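Local coordinates for protein peptidoglycan D,D-transpeptidase PbpA (Mycobacterium tuberculosis, PDB 3UPP) that probably cross-links the peptidoglycan of the mycobacterial cell wall as a serine D,D-transpeptidase, and is acylated by the beta-lactam cefotaxime, at residues Glu187-Gly192 / His411-Ala416; Ser193-Ile198 / Gly304-Gly309; Leu229-Gly234 / Ser252-Phe257; Pro281-Pro286 / Thr333-Leu338. All coordinates share one frame; numbering follows the deposited sequence.

In the fold
Interactions 2 and 3 hold the cefotaxime acyl-enzyme, and interaction 1 adjoins it through G192. Interaction 1 fixes the loop before the active-site serine to the central sheet and feeds directly into interaction 2, with G192 N 3.0 Å from G309 O. Interaction 2 carries S193, the serine bonded to the drug, and meets interaction 3 through K196, whose NZ lies 2.7 Å from S252 OG and 3.3 Å from N254 OD1. Interactions 2 and 3 both touch the ligand, from different elements of the same cleft. Interaction 4 stands apart: its centre is about 34 Å from that of interaction 3 and about 24 Å from that of interaction 2, away from the active site.

Interaction 1: residues Glu187-Gly192 / His411-Ala416; sequences ETYPPG and HAWYIA
Y189 and W413 both carry their rings beside the backbone N, CG anti to the carbonyl carbon (chi1 -56° and -87°), and H411 does the same from the strand side. These rotations turn the Y189 and H411 rings to each other and the indole to the proline carbonyls. Y189 offers its edge to the imidazole: CD1 sits over one face of H411, toward the rim, 3.8 Å from NE2, with the two rings almost perpendicular in a T-shaped (edge-to-face) pair. P190 approaches that same imidazole at its edge instead, its CD 4.0 Å from H411 CD2. Two residues along the strand, the indole of W413 reaches the backbone carbonyls of P190 and P191. Its NE1 donates to P190 O at 2.7 Å, a short but bent bond (145° at the hydrogen) in which the acceptor lies slightly off the indole plane. P191 O comes to 3.3 Å from W413 CD1, and the benzo side of the ring packs on the tyrosine, CZ2 being 3.9 Å from Y189 CB. The strand is 411-418 of the five-stranded antiparallel sheet of the transpeptidase domain, lying between strands 393-399 and 425-431, while 187-192 is the loop that delivers the chain to the active-site serine, S193. The side chain of W413 is about 7 Å from that of S193. Polar ends are taken up by neighbours: Y189 OH bonds to E432 and H411 ND1 accepts from the backbone N of N433, while H401 stacks on the imidazole. G192, the last residue of the loop, touches the bound cefotaxime.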
# COMPACT_ATOMS: atom_id res chain seq x y z
N GLU A 187 -9.24 -0.88 -0.78
CA GLU A 187 -9.61 -0.91 -2.18
C GLU A 187 -8.61 -1.81 -2.89
O GLU A 187 -7.44 -1.89 -2.50
CB GLU A 187 -9.61 0.53 -2.72
CG GLU A 187 -10.77 0.87 -3.68
CD GLU A 187 -12.16 0.81 -3.04
OE1 GLU A 187 -13.15 0.61 -3.78
OE2 GLU A 187 -12.27 0.94 -1.79
N THR A 188 -9.09 -2.54 -3.90
CA THR A 188 -8.24 -3.39 -4.74
C THR A 188 -8.30 -2.87 -6.17
O THR A 188 -9.35 -2.39 -6.62
CB THR A 188 -8.68 -4.88 -4.73
OG1 THR A 188 -9.96 -5.00 -5.36
CG2 THR A 188 -8.72 -5.46 -3.32
N TYR A 189 -7.18 -2.97 -6.87
CA TYR A 189 -7.02 -2.40 -8.22
C TYR A 189 -6.27 -3.38 -9.11
O TYR A 189 -5.39 -4.08 -8.62
CB TYR A 189 -6.17 -1.13 -8.15
CG TYR A 189 -6.68 -0.04 -7.22
CD1 TYR A 189 -7.57 0.93 -7.69
CD2 TYR A 189 -6.24 0.03 -5.89
CE1 TYR A 189 -8.02 1.94 -6.86
CE2 TYR A 189 -6.68 1.03 -5.06
CZ TYR A 189 -7.58 1.98 -5.54
OH TYR A 189 -8.03 2.99 -4.72
N PRO A 190 -6.57 -3.41 -10.42
CA PRO A 190 -5.68 -4.22 -11.28
C PRO A 190 -4.24 -3.70 -11.20
O PRO A 190 -4.03 -2.49 -11.28
CB PRO A 190 -6.27 -4.05 -12.69
CG PRO A 190 -7.16 -2.86 -12.60
CD PRO A 190 -7.66 -2.77 -11.18
N PRO A 191 -3.27 -4.61 -10.96
CA PRO A 191 -1.86 -4.20 -10.81
C PRO A 191 -1.15 -3.90 -12.12
O PRO A 191 -0.07 -3.31 -12.11
CB PRO A 191 -1.22 -5.39 -10.10
CG PRO A 191 -2.00 -6.56 -10.60
CD PRO A 191 -3.43 -6.07 -10.80
N GLY A 192 -1.73 -4.32 -13.24
CA GLY A 192 -1.10 -4.13 -14.54
C GLY A 192 0.29 -4.76 -14.58
O GLY A 192 0.51 -5.86 -14.08
N HIS A 411 -4.84 3.27 -14.19
CA HIS A 411 -4.16 3.48 -12.91
C HIS A 411 -2.66 3.45 -13.16
O HIS A 411 -2.18 2.64 -13.93
CB HIS A 411 -4.51 2.39 -11.88
CG HIS A 411 -5.97 2.18 -11.67
ND1 HIS A 411 -6.83 3.19 -11.30
CD2 HIS A 411 -6.72 1.06 -11.73
CE1 HIS A 411 -8.05 2.71 -11.17
NE2 HIS A 411 -8.01 1.41 -11.42
N ALA A 412 -1.93 4.35 -12.51
CA ALA A 412 -0.48 4.39 -12.57
C ALA A 412 0.11 3.72 -11.32
O ALA A 412 -0.22 4.10 -10.19
CB ALA A 412 -0.01 5.81 -12.67
N TRP A 413 0.97 2.72 -11.53
CA TRP A 413 1.53 1.91 -10.43
C TRP A 413 3.06 2.00 -10.42
O TRP A 413 3.68 2.13 -11.46
CB TRP A 413 1.17 0.44 -10.62
CG TRP A 413 -0.13 -0.09 -10.08
CD1 TRP A 413 -1.22 -0.46 -10.81
CD2 TRP A 413 -0.44 -0.40 -8.70
NE1 TRP A 413 -2.21 -0.95 -9.97
CE2 TRP A 413 -1.75 -0.93 -8.68
CE3 TRP A 413 0.26 -0.28 -7.50
CZ2 TRP A 413 -2.38 -1.37 -7.50
CZ3 TRP A 413 -0.36 -0.70 -6.32
CH2 TRP A 413 -1.68 -1.24 -6.33
N TYR A 414 3.65 1.88 -9.24
CA TYR A 414 5.09 1.81 -9.07
C TYR A 414 5.40 1.08 -7.78
O TYR A 414 4.96 1.51 -6.70
CB TYR A 414 5.69 3.21 -8.97
CG TYR A 414 7.20 3.27 -8.82
CD1 TYR A 414 8.05 2.90 -9.88
CD2 TYR A 414 7.78 3.74 -7.64
CE1 TYR A 414 9.43 3.00 -9.76
CE2 TYR A 414 9.17 3.84 -7.51
CZ TYR A 414 9.99 3.46 -8.58
OH TYR A 414 11.37 3.55 -8.47
N ILE A 415 6.12 -0.03 -7.88
CA ILE A 415 6.57 -0.80 -6.70
C ILE A 415 8.08 -0.90 -6.74
O ILE A 415 8.66 -1.18 -7.78
CB ILE A 415 5.93 -2.22 -6.57
CG1 ILE A 415 6.39 -3.17 -7.72
CG2 ILE A 415 4.41 -2.11 -6.45
CD1 ILE A 415 5.96 -4.68 -7.55
N ALA A 416 8.71 -0.65 -5.61
CA ALA A 416 10.14 -0.46 -5.61
C ALA A 416 10.68 -0.88 -4.28
O ALA A 416 9.93 -1.03 -3.31
CB ALA A 416 10.46 1.01 -5.84

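Interaction 2: residues Ser193-Ile198 / Gly304-Gly309; sequences STFKVI and GMTSIG. With CEF (CEFOTAXIME, C3' cleaved, open, bound form), chain C.
The SxxK motif of the penicillin-binding proteins is what 193-198 appears to supply, with S193 as the acylated serine and K196 one turn further on, and this contact seats it against the end of helix 300-307. The segments meet by van der Waals contact, with F195 the main side chain. Its CG is anti to the backbone N (chi1 -157°), which swings the ring toward the helix end: CD2 comes to 3.3 Å from T306 O, and CB rests 3.6 Å from G309 CA. The ring is covered on one face by I198 CB, over its centre. G309, with positive phi, is the C-prime residue of a Schellman motif that ends the helix, and its N closes back on T306 O; having no side chain, it lets F195 come up close. K196 runs extended past the same helix end, its CG 4.1 Å from S307 O and its CE 4.3 Å from I308 CG2, so that this packing lines the stem of the lysine. Its tip is gripped by several polar atoms: NZ donates to S193 OG at 3.0 Å, and also bonds to S252 OG and N254 OD1. S193 OG is itself covalently joined to C8 of cefotaxime, 1.4 Å away. C8 keeps its bond to C7 but stands 2.9 Å from N1 of the ligand, too far for an amide bond. The beta-lactam ring has therefore opened, and what is trapped is an acyl-enzyme ester on S193, with K196 held at the oxygen that made the attack.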
# COMPACT_ATOMS: atom_id res chain seq x y z
N SER A 193 1.23 -4.03 -15.17
CA SER A 193 2.56 -4.56 -15.46
C SER A 193 3.36 -4.92 -14.23
O SER A 193 4.27 -5.74 -14.33
CB SER A 193 3.36 -3.59 -16.34
OG SER A 193 3.01 -3.73 -17.70
N THR A 194 3.04 -4.33 -13.08
CA THR A 194 3.72 -4.73 -11.83
C THR A 194 3.57 -6.23 -11.55
O THR A 194 4.43 -6.83 -10.91
CB THR A 194 3.25 -3.90 -10.58
OG1 THR A 194 1.84 -4.02 -10.42
CG2 THR A 194 3.63 -2.42 -10.74
N PHE A 195 2.49 -6.83 -12.07
CA PHE A 195 2.23 -8.27 -11.85
C PHE A 195 3.19 -9.17 -12.66
O PHE A 195 3.35 -10.36 -12.35
CB PHE A 195 0.78 -8.61 -12.17
CG PHE A 195 0.28 -9.85 -11.50
CD1 PHE A 195 0.09 -9.88 -10.13
CD2 PHE A 195 0.01 -11.00 -12.24
CE1 PHE A 195 -0.37 -11.04 -9.50
CE2 PHE A 195 -0.45 -12.18 -11.62
CZ PHE A 195 -0.65 -12.18 -10.24
N LYS A 196 3.83 -8.59 -13.68
CA LYS A 196 4.91 -9.27 -14.38
C LYS A 196 5.98 -9.75 -13.40
O LYS A 196 6.74 -10.66 -13.70
CB LYS A 196 5.50 -8.36 -15.45
CG LYS A 196 4.51 -8.00 -16.56
CD LYS A 196 5.12 -6.95 -17.47
CE LYS A 196 4.33 -6.80 -18.76
NZ LYS A 196 4.67 -5.51 -19.43
N VAL A 197 6.03 -9.16 -12.20
CA VAL A 197 6.93 -9.65 -11.16
C VAL A 197 6.51 -11.06 -10.70
O VAL A 197 7.36 -11.92 -10.45
CB VAL A 197 7.03 -8.66 -9.97
CG1 VAL A 197 7.76 -9.31 -8.79
CG2 VAL A 197 7.73 -7.38 -10.38
N ILE A 198 5.21 -11.30 -10.63
CA ILE A 198 4.67 -12.59 -10.19
C ILE A 198 4.83 -13.63 -11.30
O ILE A 198 5.28 -14.75 -11.04
CB ILE A 198 3.18 -12.48 -9.74
CG1 ILE A 198 3.03 -11.44 -8.61
CG2 ILE A 198 2.60 -13.84 -9.36
CD1 ILE A 198 3.70 -11.85 -7.32
N GLY A 304 -3.64 -15.42 -20.33
CA GLY A 304 -2.94 -14.42 -21.14
C GLY A 304 -3.02 -13.05 -20.50
O GLY A 304 -1.99 -12.41 -20.24
N MET A 305 -4.25 -12.63 -20.21
CA MET A 305 -4.54 -11.33 -19.60
C MET A 305 -4.08 -11.23 -18.15
O MET A 305 -3.65 -10.18 -17.70
CB MET A 305 -6.03 -11.05 -19.67
CG MET A 305 -6.58 -10.93 -21.09
SD MET A 305 -8.40 -11.06 -21.14
CE MET A 305 -8.87 -9.63 -20.14
N THR A 306 -4.16 -12.34 -17.42
CA THR A 306 -3.71 -12.41 -16.04
C THR A 306 -2.20 -12.17 -15.94
O THR A 306 -1.76 -11.46 -15.04
CB THR A 306 -4.07 -13.77 -15.42
OG1 THR A 306 -5.48 -13.98 -15.53
CG2 THR A 306 -3.66 -13.84 -13.96
N SER A 307 -1.43 -12.74 -16.87
CA SER A 307 0.06 -12.65 -16.84
C SER A 307 0.59 -11.21 -16.87
O SER A 307 1.68 -10.93 -16.36
CB SER A 307 0.68 -13.46 -17.97
OG SER A 307 0.06 -14.72 -18.11
N ILE A 308 -0.20 -10.32 -17.47
CA ILE A 308 0.14 -8.90 -17.56
C ILE A 308 -0.67 -8.03 -16.55
O ILE A 308 -0.70 -6.80 -16.66
CB ILE A 308 0.06 -8.36 -19.03
CG1 ILE A 308 -1.39 -8.42 -19.56
CG2 ILE A 308 0.97 -9.15 -19.96
CD1 ILE A 308 -1.60 -7.65 -20.86
N GLY A 309 -1.29 -8.68 -15.57
CA GLY A 309 -1.94 -7.98 -14.46
C GLY A 309 -3.33 -7.43 -14.73
O GLY A 309 -3.72 -6.43 -14.13
S1 CEF C . 3.34 -1.09 -21.48
C1 CEF C . 5.07 -0.54 -21.27
C2 CEF C . 5.25 0.19 -20.09
C3 CEF C . 6.21 1.19 -20.14
C4 CEF C . 4.53 -0.06 -18.90
C5 CEF C . 5.01 0.37 -17.66
O1 CEF C . 6.18 0.01 -17.22
O2 CEF C . 4.32 1.22 -16.95
N1 CEF C . 3.59 -1.00 -18.77
C6 CEF C . 3.21 -1.90 -19.85
C7 CEF C . 1.85 -2.52 -19.58
C8 CEF C . 1.84 -3.19 -18.20
O3 CEF C . 0.78 -3.28 -17.57
N2 CEF C . 0.71 -1.60 -19.67
C9 CEF C . -0.15 -1.70 -20.70
O4 CEF C . -0.03 -2.52 -21.61
C10 CEF C . -1.33 -0.73 -20.67
N3 CEF C . -2.59 -1.19 -20.47
O5 CEF C . -2.83 -2.80 -20.29
C11 CEF C . -2.26 -3.35 -19.09
C12 CEF C . -1.11 0.57 -20.83
C13 CEF C . -2.11 1.45 -20.99
S2 CEF C . -1.37 2.92 -21.15
C14 CEF C . 0.14 2.41 -21.02
N4 CEF C . 1.22 3.18 -21.09
N5 CEF C . 0.14 1.08 -20.85

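Interaction 3: residues Leu229-Gly234 / Ser252-Phe257; sequences LENYGG and SCNTAF. With CEF (CEFOTAXIME, C3' cleaved, open, bound form), chain C.
N231 and N254 carry this contact, each with CG anti to the carbonyl carbon (chi1 -78° and -69°) and each sending an amide into a different task. The end of N231 turns toward the first turn of helix 254-264, where N231 OD1 accepts the N-H of T255 (N to OD1 3.0 Å), the donor tilted out of the carbonyl plane. T255 crosses N231 at about a right angle, its CG2 3.7 Å from N231 OD1, while T255 OG1 bonds to A217 O. N254 faces the 229-234 segment, and its amide spans from there to the ligand. Its ND2 donates nearly straight (171°) to E230 O at 2.8 Å, in the plane of both groups, and also to O4 of cefotaxime at 2.6 Å; OD1 takes a bond from K196 NZ, so both ends of the amide are held. S252 and N254 look like the SxN motif of this family. C3 of the ligand lies over one face of the Y232 ring, toward its rim, and Y232 CD2 is 3.4 Å from ligand C1. A disulfide ties C253 to C237 just beside the contact. Strand 228-230 is paired antiparallel with 219-221, and helix 254-264 follows the Schellman end of helix 245-250, with T255 against strand 213-215.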
# COMPACT_ATOMS: atom_id res chain seq x y z
N LEU A 229 -4.00 -9.04 -27.57
CA LEU A 229 -3.23 -8.18 -26.69
C LEU A 229 -2.07 -7.61 -27.49
O LEU A 229 -1.55 -8.25 -28.40
CB LEU A 229 -2.77 -8.96 -25.46
CG LEU A 229 -3.59 -8.89 -24.15
CD1 LEU A 229 -5.02 -8.26 -24.27
CD2 LEU A 229 -3.65 -10.26 -23.46
N GLU A 230 -1.68 -6.39 -27.15
CA GLU A 230 -0.66 -5.67 -27.90
C GLU A 230 0.38 -5.10 -26.95
O GLU A 230 0.08 -4.82 -25.80
CB GLU A 230 -1.29 -4.54 -28.74
CG GLU A 230 -1.64 -3.28 -27.93
CD GLU A 230 -2.24 -2.14 -28.77
OE1 GLU A 230 -2.48 -1.04 -28.20
OE2 GLU A 230 -2.47 -2.36 -29.98
N ASN A 231 1.61 -4.94 -27.45
CA ASN A 231 2.59 -4.11 -26.78
C ASN A 231 2.17 -2.65 -26.89
O ASN A 231 1.42 -2.28 -27.80
CB ASN A 231 3.96 -4.25 -27.44
CG ASN A 231 4.68 -5.50 -27.06
OD1 ASN A 231 4.41 -6.11 -26.04
ND2 ASN A 231 5.63 -5.89 -27.89
N TYR A 232 2.64 -1.81 -25.98
CA TYR A 232 2.49 -0.37 -26.13
C TYR A 232 3.49 0.18 -27.18
O TYR A 232 4.67 -0.17 -27.16
CB TYR A 232 2.65 0.32 -24.77
CG TYR A 232 3.94 1.11 -24.58
CD1 TYR A 232 3.93 2.51 -24.50
CD2 TYR A 232 5.18 0.45 -24.48
CE1 TYR A 232 5.11 3.24 -24.33
CE2 TYR A 232 6.38 1.17 -24.31
CZ TYR A 232 6.33 2.56 -24.23
OH TYR A 232 7.51 3.26 -24.06
N GLY A 233 3.02 0.96 -28.14
CA GLY A 233 1.65 0.96 -28.60
C GLY A 233 1.75 0.41 -30.02
O GLY A 233 2.05 1.15 -30.95
N GLY A 234 1.55 -0.90 -30.15
CA GLY A 234 1.62 -1.58 -31.44
C GLY A 234 3.03 -1.77 -32.00
O GLY A 234 3.18 -2.09 -33.18
N SER A 252 9.17 -3.93 -20.22
CA SER A 252 7.79 -4.22 -19.88
C SER A 252 6.99 -4.47 -21.16
O SER A 252 6.02 -3.76 -21.46
CB SER A 252 7.18 -3.09 -19.03
OG SER A 252 6.07 -3.55 -18.27
N CYS A 253 7.41 -5.47 -21.90
CA CYS A 253 6.78 -5.86 -23.16
C CYS A 253 5.64 -6.84 -22.91
O CYS A 253 5.87 -7.95 -22.47
CB CYS A 253 7.82 -6.51 -24.11
SG CYS A 253 9.09 -5.35 -24.71
N ASN A 254 4.42 -6.42 -23.24
CA ASN A 254 3.23 -7.20 -22.97
C ASN A 254 3.21 -8.61 -23.55
O ASN A 254 3.01 -9.56 -22.81
CB ASN A 254 1.98 -6.46 -23.45
CG ASN A 254 1.69 -5.24 -22.61
OD1 ASN A 254 2.18 -5.08 -21.48
ND2 ASN A 254 0.86 -4.35 -23.16
N THR A 255 3.39 -8.73 -24.86
CA THR A 255 3.23 -10.00 -25.57
C THR A 255 4.21 -11.06 -25.05
O THR A 255 3.85 -12.24 -24.95
CB THR A 255 3.39 -9.82 -27.10
OG1 THR A 255 4.72 -9.38 -27.41
CG2 THR A 255 2.37 -8.79 -27.63
N ALA A 256 5.42 -10.63 -24.69
CA ALA A 256 6.42 -11.48 -24.07
C ALA A 256 5.89 -12.17 -22.80
O ALA A 256 6.21 -13.33 -22.55
CB ALA A 256 7.68 -10.67 -23.75
N PHE A 257 5.09 -11.45 -22.02
CA PHE A 257 4.58 -11.97 -20.75
C PHE A 257 3.27 -12.71 -20.87
O PHE A 257 3.02 -13.64 -20.10
CB PHE A 257 4.56 -10.90 -19.68
CG PHE A 257 5.92 -10.65 -19.10
CD1 PHE A 257 6.35 -11.37 -17.99
CD2 PHE A 257 6.78 -9.73 -19.68
CE1 PHE A 257 7.61 -11.16 -17.45
CE2 PHE A 257 8.05 -9.51 -19.15
CZ PHE A 257 8.48 -10.23 -18.03
S1 CEF C . 3.34 -1.09 -21.48
C1 CEF C . 5.07 -0.54 -21.27
C2 CEF C . 5.25 0.19 -20.09
C3 CEF C . 6.21 1.19 -20.14
C4 CEF C . 4.53 -0.06 -18.90
C5 CEF C . 5.01 0.37 -17.66
O1 CEF C . 6.18 0.01 -17.22
O2 CEF C . 4.32 1.22 -16.95
N1 CEF C . 3.59 -1.00 -18.77
C6 CEF C . 3.21 -1.90 -19.85
C7 CEF C . 1.85 -2.52 -19.58
C8 CEF C . 1.84 -3.19 -18.20
O3 CEF C . 0.78 -3.28 -17.57
N2 CEF C . 0.71 -1.60 -19.67
C9 CEF C . -0.15 -1.70 -20.70
O4 CEF C . -0.03 -2.52 -21.61
C10 CEF C . -1.33 -0.73 -20.67
N3 CEF C . -2.59 -1.19 -20.47
O5 CEF C . -2.83 -2.80 -20.29
C11 CEF C . -2.26 -3.35 -19.09
C12 CEF C . -1.11 0.57 -20.83
C13 CEF C . -2.11 1.45 -20.99
S2 CEF C . -1.37 2.92 -21.15
C14 CEF C . 0.14 2.41 -21.02
N4 CEF C . 1.22 3.18 -21.09
N5 CEF C . 0.14 1.08 -20.85

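Interaction 4: residues Pro281-Pro286 / Thr333-Leu338; sequences PPRPTP and TMRPYL
R283 and R335 meet at about a right angle, two arginines crossing with guanidinium planes 73° apart. The aliphatic part of R283 does the touching: its CB lies over one face of the R335 guanidinium, toward the rim and 3.5 Å from NH2, and CG and CD continue past NH1. The like-charged ends come close, R335 NH1 near the edge of the R283 guanidinium, 4.3 Å from R283 NE. With CG anti to the backbone N (chi1 178°) and a bend at chi2, R335 reaches across to the proline loop, where NH2 donates to P284 O at 2.9 Å, in the carbonyl plane though somewhat off its own; NH1 has a weak bond to Y356 OH. Both segments belong to the transpeptidase family region; 333-338 runs from strand 332-334, paired with 357-360, toward 339-343, which joins a mixed sheet with strands from early in the chain. Further along, T285 and L338 bind backbone to backbone: L338 N donates to T285 O at 2.7 Å, nearly straight (164°). The same oxygen receives a CA-H contact from Y337 CA at 3.5 Å, and L338 CB also lies 3.4 Å from T285 O. T285 sets CG2 against P336 O, 3.6 Å away, while its hydroxyl bonds to L287 O. A cis peptide follows T285, turning P286 onto helix 70-74. T285, P336 and L338 all rest on I143 of strand 143-149.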
# COMPACT_ATOMS: atom_id res chain seq x y z
N PRO A 281 -6.80 -14.71 3.27
CA PRO A 281 -7.31 -13.57 4.03
C PRO A 281 -6.18 -12.90 4.79
O PRO A 281 -5.49 -13.56 5.56
CB PRO A 281 -8.30 -14.21 5.00
CG PRO A 281 -8.71 -15.48 4.35
CD PRO A 281 -7.47 -15.97 3.66
N PRO A 282 -5.95 -11.60 4.55
CA PRO A 282 -4.84 -10.95 5.24
C PRO A 282 -5.08 -10.86 6.75
O PRO A 282 -6.22 -10.70 7.17
CB PRO A 282 -4.79 -9.55 4.61
CG PRO A 282 -5.63 -9.64 3.36
CD PRO A 282 -6.66 -10.68 3.65
N ARG A 283 -4.01 -10.98 7.54
CA ARG A 283 -4.06 -10.67 8.97
C ARG A 283 -4.41 -9.20 9.20
O ARG A 283 -4.20 -8.37 8.33
CB ARG A 283 -2.72 -11.00 9.65
CG ARG A 283 -2.38 -12.50 9.75
CD ARG A 283 -3.18 -13.22 10.88
NE ARG A 283 -2.84 -14.64 10.92
CZ ARG A 283 -3.35 -15.56 10.10
NH1 ARG A 283 -4.25 -15.22 9.17
NH2 ARG A 283 -2.96 -16.82 10.20
N PRO A 284 -5.02 -8.87 10.36
CA PRO A 284 -5.21 -7.44 10.62
C PRO A 284 -3.88 -6.78 10.99
O PRO A 284 -2.95 -7.46 11.44
CB PRO A 284 -6.18 -7.43 11.80
CG PRO A 284 -5.93 -8.75 12.50
CD PRO A 284 -5.60 -9.72 11.42
N THR A 285 -3.81 -5.46 10.82
CA THR A 285 -2.59 -4.70 10.99
C THR A 285 -2.41 -3.82 12.26
O THR A 285 -1.30 -3.31 12.47
CB THR A 285 -2.28 -3.85 9.71
OG1 THR A 285 -3.39 -2.98 9.43
CG2 THR A 285 -2.03 -4.76 8.48
N PRO A 286 -3.44 -3.67 13.15
CA PRO A 286 -4.76 -4.29 13.38
C PRO A 286 -5.89 -3.79 12.48
O PRO A 286 -7.04 -4.23 12.62
CB PRO A 286 -5.05 -3.93 14.83
CG PRO A 286 -4.44 -2.58 14.96
CD PRO A 286 -3.15 -2.66 14.19
N THR A 333 8.34 -12.94 3.36
CA THR A 333 7.30 -11.99 3.66
C THR A 333 7.18 -11.85 5.18
O THR A 333 6.89 -12.82 5.87
CB THR A 333 5.92 -12.47 3.11
OG1 THR A 333 6.03 -12.80 1.72
CG2 THR A 333 4.82 -11.41 3.30
N MET A 334 7.41 -10.64 5.68
CA MET A 334 7.14 -10.32 7.07
C MET A 334 5.70 -9.84 7.16
O MET A 334 5.21 -9.18 6.26
CB MET A 334 8.10 -9.25 7.59
CG MET A 334 9.58 -9.65 7.54
SD MET A 334 9.95 -11.24 8.35
CE MET A 334 9.90 -10.77 10.07
N ARG A 335 5.03 -10.20 8.24
CA ARG A 335 3.66 -9.83 8.48
C ARG A 335 3.63 -8.33 8.75
O ARG A 335 4.28 -7.87 9.69
CB ARG A 335 3.14 -10.59 9.69
CG ARG A 335 1.73 -10.26 10.08
CD ARG A 335 1.60 -10.13 11.57
NE ARG A 335 0.26 -9.66 11.93
CZ ARG A 335 -0.69 -10.39 12.52
NH1 ARG A 335 -0.49 -11.67 12.85
NH2 ARG A 335 -1.86 -9.82 12.78
N PRO A 336 2.89 -7.56 7.92
CA PRO A 336 2.86 -6.12 8.10
C PRO A 336 2.06 -5.70 9.34
O PRO A 336 1.01 -6.29 9.65
CB PRO A 336 2.20 -5.62 6.81
CG PRO A 336 1.44 -6.75 6.29
CD PRO A 336 2.08 -8.00 6.76
N TYR A 337 2.58 -4.71 10.06
CA TYR A 337 1.90 -4.19 11.24
C TYR A 337 2.08 -2.70 11.36
O TYR A 337 3.14 -2.15 10.98
CB TYR A 337 2.37 -4.89 12.51
CG TYR A 337 3.83 -4.70 12.87
CD1 TYR A 337 4.19 -3.86 13.92
CD2 TYR A 337 4.85 -5.37 12.17
CE1 TYR A 337 5.52 -3.68 14.28
CE2 TYR A 337 6.19 -5.19 12.51
CZ TYR A 337 6.52 -4.35 13.57
OH TYR A 337 7.83 -4.17 13.94
N LEU A 338 1.04 -2.07 11.90
CA LEU A 338 0.96 -0.63 12.03
C LEU A 338 1.25 -0.12 13.45
O LEU A 338 1.58 1.06 13.64
CB LEU A 338 -0.41 -0.14 11.56
CG LEU A 338 -0.64 1.37 11.51
CD1 LEU A 338 0.43 2.04 10.63
CD2 LEU A 338 -2.04 1.71 11.01